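Local coordinates for EIAV protease (Equine infectious anemia virus, PDB 1FMB) that cleaves viral polyproteins as a dimeric retroviral aspartyl protease, seen here in complex with the inhibitor HBY-793, at the interface of chains A and B. Sequence-based numbering; all coordinates share one arbitrary frame. Chains: chain A/B, EIAV protease.

Contacts 1 and 2 are neighbouring patches of one two-fold symmetric dimer interface, their C-alpha centres about 6 Å apart. They share A:Leu5, A:Glu6 and B:Arg92, so the N-terminal loop of chain A runs through both. In contact 1 the loop and strand 18-24 meet the Asp-Thr-Gly loop, the first residue of helix 92-97 and strand 101-103 of chain B; in contact 2 the start of the same loop lies against residues 92 and 96 of that helix. Together they tie the N-terminal segment of one subunit to the active-site loop and C-terminal helix of the other, and each has a twin with the chains exchanged.

Contact 1: the interface of chains A and B. Residues chain A 5-9, 23-24; chain B 26-27, 92, 102.
B:Arg92, at the start of helix 92-97, reaches into the bend of the chain A loop 5-9 and buries 92 Å² there. Its chain leaves with CG anti to the carbonyl carbon and then turns at chi3 (-63°), which swings the guanidinium alongside the loop backbone. NH1 donates to the carbonyl O of A:Leu5 at 3.0 Å, nearly straight (162° at H). The acceptor lies in the guanidinium plane, at its edge, whereas NH1 stands above the carbonyl plane and off its lone pairs. One face of the guanidinium lies against the peptide joining A:Lys7 to A:Arg8, with A:Arg8 N 3.7 Å above its centre. The A:Arg8 guanidinium is turned almost perpendicular to it, and A:Arg8 CG, an aliphatic carbon, touches NH2 at 3.5 Å.

A:Leu5 follows the stem of the arginine with its CB, while its CD2 branch meets the methyl CG2 of B:Thr26 at 3.9 Å. B:Thr26 is the threonine of the Asp-Thr-Gly motif. Its OG1 sits between the backbone N and the carbonyl carbon (chi1 58°) and gives its hydrogen to the A:Leu24 carbonyl O at 2.8 Å, tilted from the carbonyl plane. The CG-CD edge of the A:Pro9 ring faces both B:Thr26 and B:Arg92, CG towards CB of the threonine, and CD 3.5 Å from the B:Thr26 carbonyl O and 3.8 Å from CD of the arginine. Beyond it, B:Leu102 CD2 packs on A:Leu24 CB at 3.7 Å. The threonine bond belongs to the fireman's grip of the family, which joins the two active-site loops and holds the shared catalytic centre of the dimer together.

Contact 2: the interface of chains A and B. Residues chain A 4-6; chain B 92, 96.
A:Glu6 and B:Gln96 meet in the retroviral aspartyl protease dimer interface, where the N-terminal loop of one subunit passes the C-terminal helix, 92-97, of the other. Van der Waals contact dominates between them. B:Gln96 is poorly ordered, and the exact setting of its amide is therefore doubtful. As modelled, it extends from the helix with CG anti to the backbone N (chi1 -176°), which carries a face of its terminal amide over the CA and CG of A:Glu6. The amide carbon CD is 3.6 Å from A:Glu6 CG. The two side chains cross at a slant, with carboxylate and amide planes 64° apart. The carboxylate points beyond the amide, and A:Glu6 OE2 remains 3.9 Å from B:Gln96 NE2, a proximity rather than a hydrogen bond. A:Asn4 adds a looser contact, its carbonyl O lying 4.1 Å from B:Gln96 CG.

Hydrogen bonding within chain A probably helps to hold the turn that receives the glutamine. The A:Asn4 side chain turns back along the chain to bring its amide oxygen OD1 to the backbone N-H of A:Glu6 at 3.2 Å, an Asx-type turn. The bond is nearly straight at the hydrogen (165°), although the donor stands above the plane of the amide carbonyl. This second-shell link may steady the backbone of A:Glu6, beside A:Leu5, whose positive phi marks the bend and whose carbonyl B:Arg92 holds.

Contact 1: the interface of chains A and B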
# COMPACT_ATOMS: atom_id res chain seq x y z
N LEU A 5 -1.16 -7.15 -10.77
CA LEU A 5 -0.36 -7.32 -9.55
C LEU A 5 0.69 -8.38 -9.50
O LEU A 5 1.33 -8.60 -8.46
CB LEU A 5 -1.29 -7.31 -8.29
CG LEU A 5 -2.38 -6.25 -8.29
CD1 LEU A 5 -3.44 -6.44 -7.20
CD2 LEU A 5 -1.79 -4.86 -8.22
N GLU A 6 1.09 -8.93 -10.67
CA GLU A 6 2.25 -9.80 -10.79
C GLU A 6 3.52 -8.97 -10.51
O GLU A 6 4.50 -9.53 -10.02
CB GLU A 6 2.45 -10.27 -12.22
CG GLU A 6 1.46 -11.43 -12.41
CD GLU A 6 1.33 -11.59 -13.94
OE1 GLU A 6 1.88 -10.69 -14.62
OE2 GLU A 6 0.67 -12.59 -14.27
N LYS A 7 3.45 -7.69 -10.84
CA LYS A 7 4.60 -6.80 -10.56
C LYS A 7 4.11 -5.60 -9.79
O LYS A 7 2.87 -5.38 -9.62
CB LYS A 7 5.32 -6.47 -11.87
CG LYS A 7 6.10 -7.75 -12.27
CD LYS A 7 7.19 -7.34 -13.24
CE LYS A 7 8.23 -8.44 -13.39
NZ LYS A 7 8.99 -8.22 -14.67
N ARG A 8 5.02 -4.80 -9.17
CA ARG A 8 4.42 -3.65 -8.43
C ARG A 8 3.75 -2.76 -9.49
O ARG A 8 4.37 -2.58 -10.56
CB ARG A 8 5.60 -2.87 -7.82
CG ARG A 8 6.40 -3.71 -6.82
CD ARG A 8 7.40 -2.86 -6.04
NE ARG A 8 8.19 -3.68 -5.13
CZ ARG A 8 9.48 -3.94 -5.14
NH1 ARG A 8 10.19 -3.42 -6.16
NH2 ARG A 8 10.01 -4.66 -4.17
N PRO A 9 2.62 -2.19 -9.18
CA PRO A 9 1.88 -1.34 -10.14
C PRO A 9 2.50 0.06 -10.13
O PRO A 9 2.28 0.96 -9.30
CB PRO A 9 0.46 -1.40 -9.56
CG PRO A 9 0.63 -1.66 -8.11
CD PRO A 9 1.90 -2.45 -7.91
N LEU A 23 4.53 4.61 -7.45
CA LEU A 23 3.89 3.36 -7.09
C LEU A 23 2.42 3.71 -6.89
O LEU A 23 2.15 4.72 -6.19
CB LEU A 23 4.51 2.86 -5.79
CG LEU A 23 3.79 1.66 -5.14
CD1 LEU A 23 3.88 0.43 -6.03
CD2 LEU A 23 4.41 1.31 -3.79
N LEU A 24 1.45 2.96 -7.41
CA LEU A 24 0.01 3.20 -7.23
C LEU A 24 -0.37 2.32 -6.01
O LEU A 24 -0.34 1.08 -6.05
CB LEU A 24 -0.76 2.69 -8.45
CG LEU A 24 -0.16 3.36 -9.73
CD1 LEU A 24 -0.87 2.82 -10.97
CD2 LEU A 24 -0.33 4.83 -9.57
N THR B 26 -2.22 -2.75 -2.66
CA THR B 26 -1.37 -2.93 -3.87
C THR B 26 0.08 -2.48 -3.65
O THR B 26 0.89 -2.83 -4.53
CB THR B 26 -1.91 -2.19 -5.10
OG1 THR B 26 -2.00 -0.78 -4.78
CG2 THR B 26 -3.35 -2.62 -5.38
N GLY B 27 0.40 -1.70 -2.63
CA GLY B 27 1.77 -1.30 -2.35
C GLY B 27 2.49 -2.28 -1.46
O GLY B 27 3.60 -1.97 -1.05
N ARG B 92 0.19 -8.17 -2.72
CA ARG B 92 0.12 -8.64 -4.11
C ARG B 92 0.16 -10.14 -4.27
O ARG B 92 -0.47 -10.65 -5.21
CB ARG B 92 1.19 -7.91 -4.96
CG ARG B 92 0.90 -6.38 -5.10
CD ARG B 92 1.88 -5.85 -6.21
NE ARG B 92 3.29 -5.97 -5.85
CZ ARG B 92 4.16 -6.91 -6.20
NH1 ARG B 92 3.84 -7.91 -7.05
NH2 ARG B 92 5.43 -6.92 -5.78
N LEU B 102 -6.09 -3.72 -10.32
CA LEU B 102 -6.22 -2.30 -10.10
C LEU B 102 -6.42 -1.69 -11.53
O LEU B 102 -5.62 -2.07 -12.41
CB LEU B 102 -4.83 -1.71 -9.64
CG LEU B 102 -4.82 -0.24 -9.36
CD1 LEU B 102 -5.76 0.19 -8.24
CD2 LEU B 102 -3.46 0.24 -8.79

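Contact 2: the interface of chains A and B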
# COMPACT_ATOMS: atom_id res chain seq x y z
N ASN A 4 -2.53 -6.37 -12.91
CA ASN A 4 -2.87 -7.69 -12.39
C ASN A 4 -2.04 -8.09 -11.17
O ASN A 4 -2.18 -9.22 -10.65
CB ASN A 4 -2.77 -8.79 -13.45
CG ASN A 4 -1.39 -9.14 -14.01
OD1 ASN A 4 -0.31 -8.69 -13.58
ND2 ASN A 4 -1.32 -10.01 -15.03
N LEU A 5 -1.16 -7.15 -10.77
CA LEU A 5 -0.36 -7.32 -9.55
C LEU A 5 0.69 -8.38 -9.50
O LEU A 5 1.33 -8.60 -8.46
CB LEU A 5 -1.29 -7.31 -8.29
CG LEU A 5 -2.38 -6.25 -8.29
CD1 LEU A 5 -3.44 -6.44 -7.20
CD2 LEU A 5 -1.79 -4.86 -8.22
N GLU A 6 1.09 -8.93 -10.67
CA GLU A 6 2.25 -9.80 -10.79
C GLU A 6 3.52 -8.97 -10.51
O GLU A 6 4.50 -9.53 -10.02
CB GLU A 6 2.45 -10.27 -12.22
CG GLU A 6 1.46 -11.43 -12.41
CD GLU A 6 1.33 -11.59 -13.94
OE1 GLU A 6 1.88 -10.69 -14.62
OE2 GLU A 6 0.67 -12.59 -14.27
N ARG B 92 0.19 -8.17 -2.72
CA ARG B 92 0.12 -8.64 -4.11
C ARG B 92 0.16 -10.14 -4.27
O ARG B 92 -0.47 -10.65 -5.21
CB ARG B 92 1.19 -7.91 -4.96
CG ARG B 92 0.90 -6.38 -5.10
CD ARG B 92 1.88 -5.85 -6.21
NE ARG B 92 3.29 -5.97 -5.85
CZ ARG B 92 4.16 -6.91 -6.20
NH1 ARG B 92 3.84 -7.91 -7.05
NH2 ARG B 92 5.43 -6.92 -5.78
N GLN B 96 -3.19 -11.45 -6.17
CA GLN B 96 -3.02 -12.10 -7.46
C GLN B 96 -3.77 -13.43 -7.43
O GLN B 96 -4.55 -13.79 -8.34
CB GLN B 96 -1.53 -12.32 -7.76
CG GLN B 96 -1.25 -12.90 -9.13
CD GLN B 96 0.23 -13.11 -9.43
OE1 GLN B 96 1.09 -12.70 -8.66
NE2 GLN B 96 0.54 -13.77 -10.55